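Local coordinates for dehydrogenase (Chromobacterium violaceum, PDB 3Q2I), which probably oxidises UDP-N-acetylglucosaminuronic acid with NAD as a step in the biosynthesis of 2,3-diacetamido-2,3-dideoxy-D-mannuronic acid, at residues A[27-38]-A[304-313]. Sequence-based numbering, arbitrary orientation.
Sequences NHFGALEKHADR and HPLYYDNVIK
Ala31 and Pro305 mark the tightest point between two helices that cross at -58°, their CA atoms 4.4 Å apart. The small methyl of Ala31 allows this approach, its CB 3.9 Å from CA of Pro305, and it also packs against CD2 of Tyr308. Leu32 joins it on the same side of the ring, obliquely, its CD2 3.8 Å from CE1 of Tyr308. OH of Tyr308 lies in the ring plane of His28, 2.8 Å from its ND1, a nearly straight hydrogen bond (167°) in which either atom may be the donor. One face of the His28 imidazole receives the edge of His304 in a T-shaped pair, ring centroids 4.7 Å apart, and CB of Asn27 covers a face of His304 in a CH-pi contact.

Beyond the crossing, His35 NE2 donates to Pro305 O over 2.7 Å. It meets this carbonyl from above its plane, on the face opposite the helical donor Asp309 N. Farther on, Arg38 approaches end-on: NH1 and NH2 both bind Asp309 OD1, at 2.8 and 2.9 Å, while Ile312 packs over one guanidinium face. Asp309 has CG anti to its backbone N (chi1 177°), which carries the carboxylate along its helix toward Lys313; there NZ takes the syn lone pair of OD2.

In the second shell, Glu105 OE1 bonds NE2 of both His28 and His304, and bound NADH touches His304. The contact ties the first Rossmann helix to helix 304-315: one Glu105 oxygen fixes the rotation of both imidazoles beside the cofactor, and Asp309 divides its oxygens between Arg38 and Lys313.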
loop_
_atom_site.group_PDB
_atom_site.type_symbol
_atom_site.label_atom_id
_atom_site.label_comp_id
_atom_site.label_asym_id
_atom_site.label_seq_id
_atom_site.Cartn_x
_atom_site.Cartn_y
_atom_site.Cartn_z
ATOM N N ASN A 27 -9.960 25.400 -39.906
ATOM C CA ASN A 27 -9.563 26.594 -39.179
ATOM C C ASN A 27 -8.122 27.017 -39.470
ATOM O O ASN A 27 -7.786 28.195 -39.326
ATOM C CB ASN A 27 -9.620 26.384 -37.652
ATOM C CG ASN A 27 -11.003 26.074 -37.168
ATOM O OD1 ASN A 27 -11.558 26.790 -36.334
ATOM N ND2 ASN A 27 -11.548 24.977 -37.642
ATOM N N HIS A 28 -7.262 26.050 -39.776
ATOM C CA HIS A 28 -5.891 26.347 -40.148
ATOM C C HIS A 28 -5.874 26.933 -41.564
ATOM O O HIS A 28 -5.157 27.921 -41.804
ATOM C CB HIS A 28 -5.008 25.095 -40.084
ATOM C CG HIS A 28 -4.754 24.612 -38.678
ATOM N ND1 HIS A 28 -3.558 24.826 -38.015
ATOM C CD2 HIS A 28 -5.539 23.902 -37.828
ATOM C CE1 HIS A 28 -3.628 24.289 -36.803
ATOM N NE2 HIS A 28 -4.814 23.713 -36.672
ATOM N N PHE A 29 -6.652 26.335 -42.473
ATOM C CA PHE A 29 -6.764 26.957 -43.828
ATOM C C PHE A 29 -7.199 28.429 -43.719
ATOM O O PHE A 29 -6.572 29.336 -44.302
ATOM C CB PHE A 29 -7.716 26.169 -44.745
ATOM C CG PHE A 29 -7.331 24.717 -44.995
ATOM C CD1 PHE A 29 -6.022 24.265 -44.856
ATOM C CD2 PHE A 29 -8.314 23.785 -45.327
ATOM C CE1 PHE A 29 -5.714 22.935 -45.104
ATOM C CE2 PHE A 29 -8.020 22.451 -45.578
ATOM C CZ PHE A 29 -6.696 22.009 -45.457
ATOM N N GLY A 30 -8.275 28.699 -42.992
ATOM C CA GLY A 30 -8.749 30.063 -42.781
ATOM C C GLY A 30 -7.658 30.953 -42.220
ATOM O O GLY A 30 -7.453 32.090 -42.672
ATOM N N ALA A 31 -6.945 30.452 -41.212
ATOM C CA ALA A 31 -5.899 31.228 -40.580
ATOM C C ALA A 31 -4.804 31.597 -41.570
ATOM O O ALA A 31 -4.293 32.721 -41.545
ATOM C CB ALA A 31 -5.303 30.450 -39.390
ATOM N N LEU A 32 -4.421 30.623 -42.380
ATOM C CA LEU A 32 -3.350 30.792 -43.349
ATOM C C LEU A 32 -3.794 31.735 -44.471
ATOM O O LEU A 32 -3.010 32.592 -44.903
ATOM C CB LEU A 32 -2.912 29.452 -43.920
ATOM C CG LEU A 32 -1.943 28.715 -42.980
ATOM C CD1 LEU A 32 -2.021 27.229 -43.277
ATOM C CD2 LEU A 32 -0.542 29.256 -43.156
ATOM N N GLU A 33 -5.054 31.599 -44.887
ATOM C CA GLU A 33 -5.653 32.550 -45.847
ATOM C C GLU A 33 -5.559 33.982 -45.359
ATOM O O GLU A 33 -5.153 34.872 -46.119
ATOM C CB GLU A 33 -7.113 32.200 -46.178
ATOM C CG GLU A 33 -7.189 31.110 -47.237
ATOM C CD GLU A 33 -8.485 30.333 -47.185
ATOM O OE1 GLU A 33 -9.440 30.845 -46.559
ATOM O OE2 GLU A 33 -8.533 29.209 -47.740
ATOM N N LYS A 34 -5.948 34.218 -44.110
ATOM C CA LYS A 34 -5.734 35.512 -43.488
ATOM C C LYS A 34 -4.288 35.991 -43.576
ATOM O O LYS A 34 -4.035 37.155 -43.851
ATOM C CB LYS A 34 -6.253 35.560 -42.054
ATOM C CG LYS A 34 -7.760 35.347 -41.988
ATOM C CD LYS A 34 -8.232 34.977 -40.595
ATOM C CE LYS A 34 -9.314 35.933 -40.146
ATOM N NZ LYS A 34 -10.534 35.204 -39.699
ATOM N N HIS A 35 -3.329 35.106 -43.354
ATOM C CA HIS A 35 -1.960 35.571 -43.200
ATOM C C HIS A 35 -1.261 35.415 -44.554
ATOM O O HIS A 35 -0.029 35.281 -44.626
ATOM C CB HIS A 35 -1.221 34.855 -42.050
ATOM C CG HIS A 35 -1.716 35.214 -40.679
ATOM N ND1 HIS A 35 -1.605 36.482 -40.152
ATOM C CD2 HIS A 35 -2.370 34.474 -39.744
ATOM C CE1 HIS A 35 -2.137 36.504 -38.942
ATOM N NE2 HIS A 35 -2.620 35.301 -38.679
ATOM N N ALA A 36 -2.032 35.478 -45.644
ATOM C CA ALA A 36 -1.476 35.128 -46.960
ATOM C C ALA A 36 -0.281 35.982 -47.445
ATOM O O ALA A 36 0.468 35.547 -48.314
ATOM C CB ALA A 36 -2.571 35.118 -48.040
ATOM N N ASP A 37 -0.087 37.177 -46.908
ATOM C CA ASP A 37 1.069 37.982 -47.300
ATOM C C ASP A 37 2.376 37.546 -46.642
ATOM O O ASP A 37 3.449 37.833 -47.172
ATOM C CB ASP A 37 0.839 39.466 -46.990
ATOM C CG ASP A 37 -0.139 40.130 -47.963
ATOM O OD1 ASP A 37 -0.349 39.621 -49.092
ATOM O OD2 ASP A 37 -0.715 41.175 -47.588
ATOM N N ARG A 38 2.292 36.847 -45.503
ATOM C CA ARG A 38 3.460 36.441 -44.717
ATOM C C ARG A 38 3.695 34.936 -44.840
ATOM O O ARG A 38 4.770 34.412 -44.526
ATOM C CB ARG A 38 3.303 36.816 -43.240
ATOM C CG ARG A 38 3.704 38.234 -42.852
ATOM C CD ARG A 38 3.809 38.413 -41.340
ATOM N NE ARG A 38 2.499 38.286 -40.712
ATOM C CZ ARG A 38 2.258 38.152 -39.410
ATOM N NH1 ARG A 38 0.996 38.055 -39.022
ATOM N NH2 ARG A 38 3.230 38.133 -38.497
ATOM N N HIS A 304 -7.340 30.535 -33.926
ATOM C CA HIS A 304 -6.246 30.071 -34.773
ATOM C C HIS A 304 -5.500 31.193 -35.498
ATOM O O HIS A 304 -4.279 31.159 -35.609
ATOM C CB HIS A 304 -6.671 28.978 -35.727
ATOM C CG HIS A 304 -6.835 27.642 -35.058
ATOM N ND1 HIS A 304 -7.908 27.349 -34.243
ATOM C CD2 HIS A 304 -6.084 26.517 -35.128
ATOM C CE1 HIS A 304 -7.793 26.099 -33.813
ATOM N NE2 HIS A 304 -6.684 25.583 -34.312
ATOM N N PRO A 305 -6.230 32.200 -35.992
ATOM C CA PRO A 305 -5.490 33.255 -36.707
ATOM C C PRO A 305 -4.418 33.962 -35.885
ATOM O O PRO A 305 -3.299 34.161 -36.381
ATOM C CB PRO A 305 -6.624 34.197 -37.187
ATOM C CG PRO A 305 -7.765 33.251 -37.415
ATOM C CD PRO A 305 -7.686 32.291 -36.215
ATOM N N LEU A 306 -4.733 34.310 -34.641
ATOM C CA LEU A 306 -3.790 34.918 -33.719
ATOM C C LEU A 306 -2.655 33.954 -33.410
ATOM O O LEU A 306 -1.500 34.356 -33.351
ATOM C CB LEU A 306 -4.507 35.260 -32.425
ATOM C CG LEU A 306 -4.567 36.680 -31.895
ATOM C CD1 LEU A 306 -5.291 36.692 -30.542
ATOM C CD2 LEU A 306 -3.144 37.265 -31.868
ATOM N N TYR A 307 -2.975 32.674 -33.202
ATOM C CA TYR A 307 -1.943 31.691 -32.945
ATOM C C TYR A 307 -0.932 31.717 -34.070
ATOM O O TYR A 307 0.292 31.675 -33.872
ATOM C CB TYR A 307 -2.548 30.264 -32.848
ATOM C CG TYR A 307 -1.512 29.271 -32.406
ATOM C CD1 TYR A 307 -0.843 28.452 -33.320
ATOM C CD2 TYR A 307 -1.154 29.226 -31.069
ATOM C CE1 TYR A 307 0.154 27.587 -32.897
ATOM C CE2 TYR A 307 -0.153 28.360 -30.649
ATOM C CZ TYR A 307 0.484 27.553 -31.559
ATOM O OH TYR A 307 1.505 26.745 -31.085
ATOM N N TYR A 308 -1.436 31.767 -35.298
ATOM C CA TYR A 308 -0.530 31.787 -36.420
ATOM C C TYR A 308 0.370 33.047 -36.461
ATOM O O TYR A 308 1.518 32.940 -36.867
ATOM C CB TYR A 308 -1.344 31.649 -37.706
ATOM C CG TYR A 308 -1.410 30.231 -38.175
ATOM C CD1 TYR A 308 -0.458 29.707 -39.024
ATOM C CD2 TYR A 308 -2.379 29.367 -37.660
ATOM C CE1 TYR A 308 -0.493 28.394 -39.438
ATOM C CE2 TYR A 308 -2.442 28.081 -38.102
ATOM C CZ TYR A 308 -1.486 27.558 -38.931
ATOM O OH TYR A 308 -1.609 26.257 -39.344
ATOM N N ASP A 309 -0.089 34.186 -35.961
ATOM C CA ASP A 309 0.753 35.398 -35.952
ATOM C C ASP A 309 1.996 35.120 -35.077
ATOM O O ASP A 309 3.114 35.438 -35.474
ATOM C CB ASP A 309 -0.043 36.567 -35.373
ATOM C CG ASP A 309 0.770 37.858 -35.261
ATOM O OD1 ASP A 309 1.385 38.233 -36.275
ATOM O OD2 ASP A 309 0.826 38.482 -34.179
ATOM N N ASN A 310 1.841 34.506 -33.894
ATOM C CA ASN A 310 3.037 34.174 -33.116
ATOM C C ASN A 310 3.995 33.189 -33.795
ATOM O O ASN A 310 5.223 33.314 -33.648
ATOM C CB ASN A 310 2.662 33.722 -31.685
ATOM C CG ASN A 310 3.837 33.083 -30.946
ATOM O OD1 ASN A 310 3.839 31.877 -30.729
ATOM N ND2 ASN A 310 4.828 33.885 -30.545
ATOM N N VAL A 311 3.463 32.196 -34.508
ATOM C CA VAL A 311 4.285 31.197 -35.157
ATOM C C VAL A 311 5.072 31.874 -36.289
ATOM O O VAL A 311 6.268 31.634 -36.440
ATOM C CB VAL A 311 3.439 30.061 -35.715
ATOM C CG1 VAL A 311 4.232 29.095 -36.572
ATOM C CG2 VAL A 311 2.723 29.297 -34.550
ATOM N N ILE A 312 4.368 32.719 -37.041
ATOM C CA ILE A 312 5.023 33.516 -38.096
ATOM C C ILE A 312 6.087 34.431 -37.539
ATOM O O ILE A 312 7.216 34.365 -38.009
ATOM C CB ILE A 312 3.966 34.276 -38.935
ATOM C CG1 ILE A 312 3.221 33.257 -39.807
ATOM C CG2 ILE A 312 4.641 35.326 -39.894
ATOM C CD1 ILE A 312 1.848 33.769 -40.223
ATOM N N LYS A 313 5.762 35.229 -36.535
ATOM C CA LYS A 313 6.766 36.066 -35.878
ATOM C C LYS A 313 7.962 35.272 -35.370
ATOM O O LYS A 313 9.124 35.669 -35.543
ATOM C CB LYS A 313 6.166 36.931 -34.776
ATOM C CG LYS A 313 5.177 37.978 -35.255
ATOM C CD LYS A 313 4.584 38.699 -34.070
ATOM C CE LYS A 313 4.170 40.086 -34.521
ATOM N NZ LYS A 313 2.736 40.319 -34.261
#